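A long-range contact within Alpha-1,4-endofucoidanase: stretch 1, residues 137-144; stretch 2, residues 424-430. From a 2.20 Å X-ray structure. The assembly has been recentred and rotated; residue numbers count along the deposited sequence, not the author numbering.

Stretch 1, residues 137-144: LRAAGLRT
Stretch 2 424-430: SRQYTIL

The contact centres on the carbonyl of Gly-141, which accepts two backbone hydrogen bonds, from Gln-426 N (2.9 Å to Gly-141 O) and Tyr-427 N (3.0 Å to the same O). Gly-141 is the first residue to leave helical phi/psi after the helix that reaches Ala-139 from earlier in the chain, in a Schellman motif: Gly-141 N bonds Arg-138 O and Leu-142 N bonds Leu-137 O, both at 2.9 Å. Its phi/psi of 88/20 favours glycine, and a CB would lie 2.7 Å from Tyr-427 O. The two stretches run antiparallel, with CA separations of 6.0 Å for Ala-139 and Ile-429, 4.4 Å for Gly-141 and Tyr-427, and 5.5 Å for Leu-142 and Gln-426.

The CA-to-CB bonds of Arg-425 and Gln-426 point toward the first stretch. Arg-425 (49/-134; m, t, t, 177°) is long enough for NH2 to bond Ala-140 O at 2.9 Å, while its aliphatic CD packs 3.6 Å from Leu-142 CD2 (m, t). Arg-143 (-84/173; m, t, 105°, 112°) makes a weak 3.5 Å bond from NH1 to OE1 of Gln-426 (-111/-31; m, m, -62°); Tyr-427 OH lies over one guanidinium face.

The long Tyr-427 side chain (-138/158; -50°, -65°) places CE2 3.7 Å from NE of Arg-138 (t, p, p, 87°), and its hydroxyl shares a water with Arg-138 NH2. Another water links Ala-139 O to Ile-429 N. The CA-to-CB bond of Ile-429 (m, m) points toward the first stretch, and its branched apolar side chain lies against aliphatic Arg-138, CD1 3.9 Å from Arg-138 CD.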

# COMPACT_ATOMS: atom_id res chain seq x y z
N LEU A 137 -9.78 5.85 -3.07
CA LEU A 137 -9.51 7.25 -2.80
C LEU A 137 -10.39 8.13 -3.69
O LEU A 137 -10.93 9.14 -3.22
CB LEU A 137 -8.02 7.54 -3.02
CG LEU A 137 -7.09 7.13 -1.88
CD1 LEU A 137 -5.63 7.23 -2.31
CD2 LEU A 137 -7.35 7.97 -0.64
N ARG A 138 -10.52 7.73 -4.96
CA ARG A 138 -11.40 8.42 -5.90
C ARG A 138 -12.82 8.42 -5.35
O ARG A 138 -13.46 9.47 -5.27
CB ARG A 138 -11.36 7.75 -7.28
CG ARG A 138 -12.41 8.26 -8.26
CD ARG A 138 -12.28 9.74 -8.60
NE ARG A 138 -11.00 10.09 -9.21
CZ ARG A 138 -10.73 10.04 -10.51
NH1 ARG A 138 -11.69 9.76 -11.38
NH2 ARG A 138 -9.50 10.24 -10.94
N ALA A 139 -13.30 7.24 -4.94
CA ALA A 139 -14.68 7.13 -4.50
C ALA A 139 -14.89 7.97 -3.24
O ALA A 139 -16.00 8.45 -2.99
CB ALA A 139 -15.05 5.68 -4.28
N ALA A 140 -13.80 8.19 -2.49
CA ALA A 140 -13.84 8.90 -1.22
C ALA A 140 -13.68 10.40 -1.44
O ALA A 140 -13.70 11.17 -0.47
CB ALA A 140 -12.79 8.35 -0.28
N GLY A 141 -13.54 10.81 -2.71
CA GLY A 141 -13.52 12.22 -3.07
C GLY A 141 -12.12 12.84 -3.00
O GLY A 141 -12.01 14.07 -2.97
N LEU A 142 -11.08 12.00 -3.04
CA LEU A 142 -9.70 12.43 -2.81
C LEU A 142 -8.85 12.23 -4.06
O LEU A 142 -9.03 11.26 -4.79
CB LEU A 142 -9.13 11.63 -1.63
CG LEU A 142 -9.75 11.89 -0.26
CD1 LEU A 142 -9.34 10.83 0.75
CD2 LEU A 142 -9.37 13.28 0.27
N ARG A 143 -7.88 13.14 -4.27
CA ARG A 143 -6.84 13.02 -5.28
C ARG A 143 -5.70 12.19 -4.71
O ARG A 143 -5.74 11.82 -3.54
CB ARG A 143 -6.38 14.42 -5.74
CG ARG A 143 -7.37 15.10 -6.68
CD ARG A 143 -7.21 16.59 -6.87
NE ARG A 143 -6.62 16.83 -8.17
CZ ARG A 143 -7.22 17.40 -9.21
NH1 ARG A 143 -8.21 18.27 -9.03
NH2 ARG A 143 -6.82 17.10 -10.42
N THR A 144 -4.71 11.85 -5.55
CA THR A 144 -3.64 10.96 -5.13
C THR A 144 -2.28 11.53 -5.53
O THR A 144 -2.16 12.25 -6.53
CB THR A 144 -3.85 9.53 -5.66
OG1 THR A 144 -3.50 9.54 -7.04
CG2 THR A 144 -5.27 9.05 -5.51
N SER A 424 -16.91 19.33 0.12
CA SER A 424 -15.91 18.52 0.79
C SER A 424 -14.80 18.11 -0.17
O SER A 424 -15.03 17.95 -1.37
CB SER A 424 -16.55 17.33 1.46
OG SER A 424 -17.11 16.45 0.50
N ARG A 425 -13.58 17.95 0.38
CA ARG A 425 -12.45 17.32 -0.28
C ARG A 425 -12.23 17.88 -1.68
O ARG A 425 -12.25 19.09 -1.86
CB ARG A 425 -12.58 15.79 -0.21
CG ARG A 425 -12.86 15.28 1.19
CD ARG A 425 -12.76 13.78 1.28
NE ARG A 425 -12.70 13.36 2.68
CZ ARG A 425 -12.65 12.10 3.09
NH1 ARG A 425 -12.54 11.82 4.38
NH2 ARG A 425 -12.74 11.10 2.22
N GLN A 426 -12.02 16.99 -2.66
CA GLN A 426 -11.74 17.37 -4.04
C GLN A 426 -12.89 17.02 -4.99
O GLN A 426 -13.10 17.73 -5.97
CB GLN A 426 -10.42 16.75 -4.52
CG GLN A 426 -9.18 17.42 -3.95
CD GLN A 426 -8.99 18.82 -4.48
OE1 GLN A 426 -8.80 19.02 -5.68
NE2 GLN A 426 -9.02 19.79 -3.59
N TYR A 427 -13.64 15.95 -4.71
CA TYR A 427 -14.73 15.56 -5.60
C TYR A 427 -15.98 15.15 -4.82
O TYR A 427 -15.89 14.75 -3.67
CB TYR A 427 -14.35 14.33 -6.42
CG TYR A 427 -13.03 14.36 -7.14
CD1 TYR A 427 -12.77 15.26 -8.16
CD2 TYR A 427 -12.05 13.42 -6.84
CE1 TYR A 427 -11.56 15.25 -8.85
CE2 TYR A 427 -10.84 13.40 -7.51
CZ TYR A 427 -10.60 14.31 -8.52
OH TYR A 427 -9.40 14.27 -9.18
N THR A 428 -17.13 15.21 -5.50
CA THR A 428 -18.35 14.58 -5.03
C THR A 428 -18.73 13.47 -6.02
O THR A 428 -19.12 13.77 -7.15
CB THR A 428 -19.49 15.59 -4.81
OG1 THR A 428 -19.10 16.50 -3.78
CG2 THR A 428 -20.81 14.96 -4.44
N ILE A 429 -18.58 12.22 -5.59
CA ILE A 429 -18.79 11.05 -6.44
C ILE A 429 -20.21 10.53 -6.22
O ILE A 429 -20.64 10.32 -5.08
CB ILE A 429 -17.72 9.97 -6.16
CG1 ILE A 429 -16.29 10.50 -6.34
CG2 ILE A 429 -17.98 8.71 -6.97
CD1 ILE A 429 -15.92 10.94 -7.75
N LEU A 430 -20.93 10.33 -7.33
CA LEU A 430 -22.30 9.84 -7.28
C LEU A 430 -22.30 8.37 -7.69
O LEU A 430 -21.52 7.98 -8.55
CB LEU A 430 -23.16 10.67 -8.24
CG LEU A 430 -23.22 12.17 -7.96
CD1 LEU A 430 -24.11 12.86 -8.99
CD2 LEU A 430 -23.72 12.47 -6.55
O HOH W 1 -7.92 11.95 -9.04
O HOH W 2 -17.15 11.33 -3.11